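Long-range contact in deoxy-D-mannose-octulosonate 8-phosphate phosphatase (PDB 1K1E), which catalyses the hydrolysis of 3-deoxy-D-manno-octulosonate 8-phosphate to 3-deoxy-D-manno-octulosonate and inorganic phosphate, a step in lipopolysaccharide biosynthesis: residues T13-V18 and V54-G59. Sequence-based numbering, arbitrary orientation.
Sequences TDVDGV and VAVLSG. With CO (cobalt (II) ion), chain M; SO4 (sulfate ion), chain O.
Thr13 and Val56 pair as parallel neighbours where strands 10-14 and 53-58 run side by side inside the central sheet of this HAD-type phosphatase, and part just beyond to frame the active site. Two backbone bonds from Thr13 set the register: its N donates to Ala55 O (2.8 Å), and its O accepts from Leu57 N (2.9 Å). On one face the Thr13 and Val56 side chains lie side by side, pointing the same way, and meet through their CG2 methyls (4.2 Å). The anti placement of Thr13 OG1 relative to its own N (chi1 -177°) turns the hydroxyl from this apolar flank to donate in plane to a lone pair of Asp14 O. On the other face, Leu57 packs against Tyr104 and helix 84-95.

Further on, residues 16-18 swing away from 54-59, and direct pairing gives way to metal, water and anion. Asp14 OD2 binds cobalt at 2.0 Å, whereas Asp16 does so through its backbone O; Asp107 is the third protein ligand, and three waters complete six-fold coordination. The other carboxylate oxygen of Asp14 takes a bond from one of those waters and a salt bridge from Lys84. Across the opening, Val15 packs on Ser58, CB to CB 4.1 Å. Each of two waters bridges Ser58 OG, also bonded to Arg60 N, and Asp16 OD2, while Asp16 OD1 pairs with Lys34. Gly59 N donates to sulfate O4 (2.8 Å, nearly straight at 170°), and the sulfate is also hydrogen-bonded to Lys84 NZ.

Here the DxDx(T/V) signature sits at a strand end, both its aspartates on the metal. The sulfate, probably from the crystallisation liquor, may mark where the substrate's phosphate is held by the lysine and a backbone N-H, reaching the cation through its waters.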
loop_
_atom_site.group_PDB
_atom_site.type_symbol
_atom_site.label_atom_id
_atom_site.label_comp_id
_atom_site.label_asym_id
_atom_site.label_seq_id
_atom_site.Cartn_x
_atom_site.Cartn_y
_atom_site.Cartn_z
ATOM N N THR A 13 -1.691 11.487 -19.850
ATOM C CA THR A 13 -1.430 10.419 -18.927
ATOM C C THR A 13 -2.620 9.472 -18.710
ATOM O O THR A 13 -3.785 9.882 -18.544
ATOM C CB THR A 13 -0.953 10.972 -17.532
ATOM O OG1 THR A 13 -0.651 9.862 -16.678
ATOM C CG2 THR A 13 -2.025 11.722 -16.837
ATOM N N ASP A 14 -2.313 8.181 -18.777
ATOM C CA ASP A 14 -3.282 7.154 -18.450
ATOM C C ASP A 14 -3.501 7.339 -16.937
ATOM O O ASP A 14 -2.738 8.019 -16.237
ATOM C CB ASP A 14 -2.673 5.747 -18.698
ATOM C CG ASP A 14 -3.485 4.648 -18.072
ATOM O OD1 ASP A 14 -4.725 4.712 -18.138
ATOM O OD2 ASP A 14 -2.878 3.711 -17.541
ATOM N N VAL A 15 -4.585 6.769 -16.411
ATOM C CA VAL A 15 -4.825 6.886 -14.983
ATOM C C VAL A 15 -4.462 5.662 -14.131
ATOM O O VAL A 15 -3.544 5.706 -13.320
ATOM C CB VAL A 15 -6.352 7.230 -14.685
ATOM C CG1 VAL A 15 -6.644 7.182 -13.191
ATOM C CG2 VAL A 15 -6.642 8.635 -15.244
ATOM N N ASP A 16 -5.181 4.569 -14.319
ATOM C CA ASP A 16 -4.927 3.418 -13.428
ATOM C C ASP A 16 -3.635 2.757 -13.721
ATOM O O ASP A 16 -3.417 2.348 -14.834
ATOM C CB ASP A 16 -6.077 2.428 -13.536
ATOM C CG ASP A 16 -7.394 3.064 -13.115
ATOM O OD1 ASP A 16 -7.467 3.481 -11.932
ATOM O OD2 ASP A 16 -8.301 3.202 -13.968
ATOM N N GLY A 17 -2.759 2.651 -12.724
ATOM C CA GLY A 17 -1.493 1.972 -12.987
ATOM C C GLY A 17 -0.384 2.959 -13.280
ATOM O O GLY A 17 0.804 2.583 -13.271
ATOM N N VAL A 18 -0.782 4.230 -13.530
ATOM C CA VAL A 18 0.175 5.284 -13.795
ATOM C C VAL A 18 0.023 6.331 -12.705
ATOM O O VAL A 18 0.931 6.516 -11.919
ATOM C CB VAL A 18 -0.029 5.883 -15.189
ATOM C CG1 VAL A 18 0.870 7.079 -15.402
ATOM C CG2 VAL A 18 0.361 4.809 -16.228
ATOM N N VAL A 54 -1.414 19.388 -19.680
ATOM C CA VAL A 54 -1.541 17.998 -19.248
ATOM C C VAL A 54 -2.976 17.508 -19.503
ATOM O O VAL A 54 -3.934 18.218 -19.248
ATOM C CB VAL A 54 -1.173 17.840 -17.776
ATOM C CG1 VAL A 54 -1.433 16.409 -17.335
ATOM C CG2 VAL A 54 0.327 18.318 -17.555
ATOM N N ALA A 55 -3.116 16.297 -20.020
ATOM C CA ALA A 55 -4.435 15.694 -20.250
ATOM C C ALA A 55 -4.466 14.298 -19.600
ATOM O O ALA A 55 -3.407 13.661 -19.431
ATOM C CB ALA A 55 -4.736 15.565 -21.746
ATOM N N VAL A 56 -5.677 13.876 -19.224
ATOM C CA VAL A 56 -5.902 12.567 -18.612
ATOM C C VAL A 56 -6.735 11.749 -19.593
ATOM O O VAL A 56 -7.696 12.248 -20.167
ATOM C CB VAL A 56 -6.672 12.763 -17.280
ATOM C CG1 VAL A 56 -7.207 11.403 -16.737
ATOM C CG2 VAL A 56 -5.760 13.502 -16.294
ATOM N N LEU A 57 -6.386 10.471 -19.748
ATOM C CA LEU A 57 -7.080 9.586 -20.665
ATOM C C LEU A 57 -7.366 8.337 -19.828
ATOM O O LEU A 57 -6.452 7.772 -19.277
ATOM C CB LEU A 57 -6.140 9.249 -21.815
ATOM C CG LEU A 57 -6.658 9.073 -23.242
ATOM C CD1 LEU A 57 -5.682 8.194 -23.949
ATOM C CD2 LEU A 57 -8.047 8.443 -23.314
ATOM N N SER A 58 -8.614 7.939 -19.690
ATOM C CA SER A 58 -8.895 6.736 -18.911
ATOM C C SER A 58 -10.065 6.027 -19.565
ATOM O O SER A 58 -10.968 6.688 -20.087
ATOM C CB SER A 58 -9.291 7.103 -17.470
ATOM O OG SER A 58 -9.657 5.941 -16.766
ATOM N N GLY A 59 -10.038 4.695 -19.557
ATOM C CA GLY A 59 -11.145 3.934 -20.104
ATOM C C GLY A 59 -12.328 3.913 -19.131
ATOM O O GLY A 59 -13.391 3.337 -19.416
HETATM CO CO CO M . -3.439 1.835 -16.938
HETATM S S SO4 O . -7.673 1.909 -19.141
HETATM O O1 SO4 O . -6.487 1.783 -19.992
HETATM O O2 SO4 O . -7.469 1.001 -17.975
HETATM O O3 SO4 O . -8.876 1.509 -19.853
HETATM O O4 SO4 O . -7.731 3.347 -18.773
HETATM O O HOH W 1 -5.480 2.603 -16.854
HETATM O O HOH W 2 -7.455 4.683 -16.476
HETATM O O HOH W 3 -9.713 5.592 -13.809
HETATM O O HOH W 4 -3.844 -0.016 -16.050
HETATM O O HOH W 5 -3.794 1.247 -18.953
#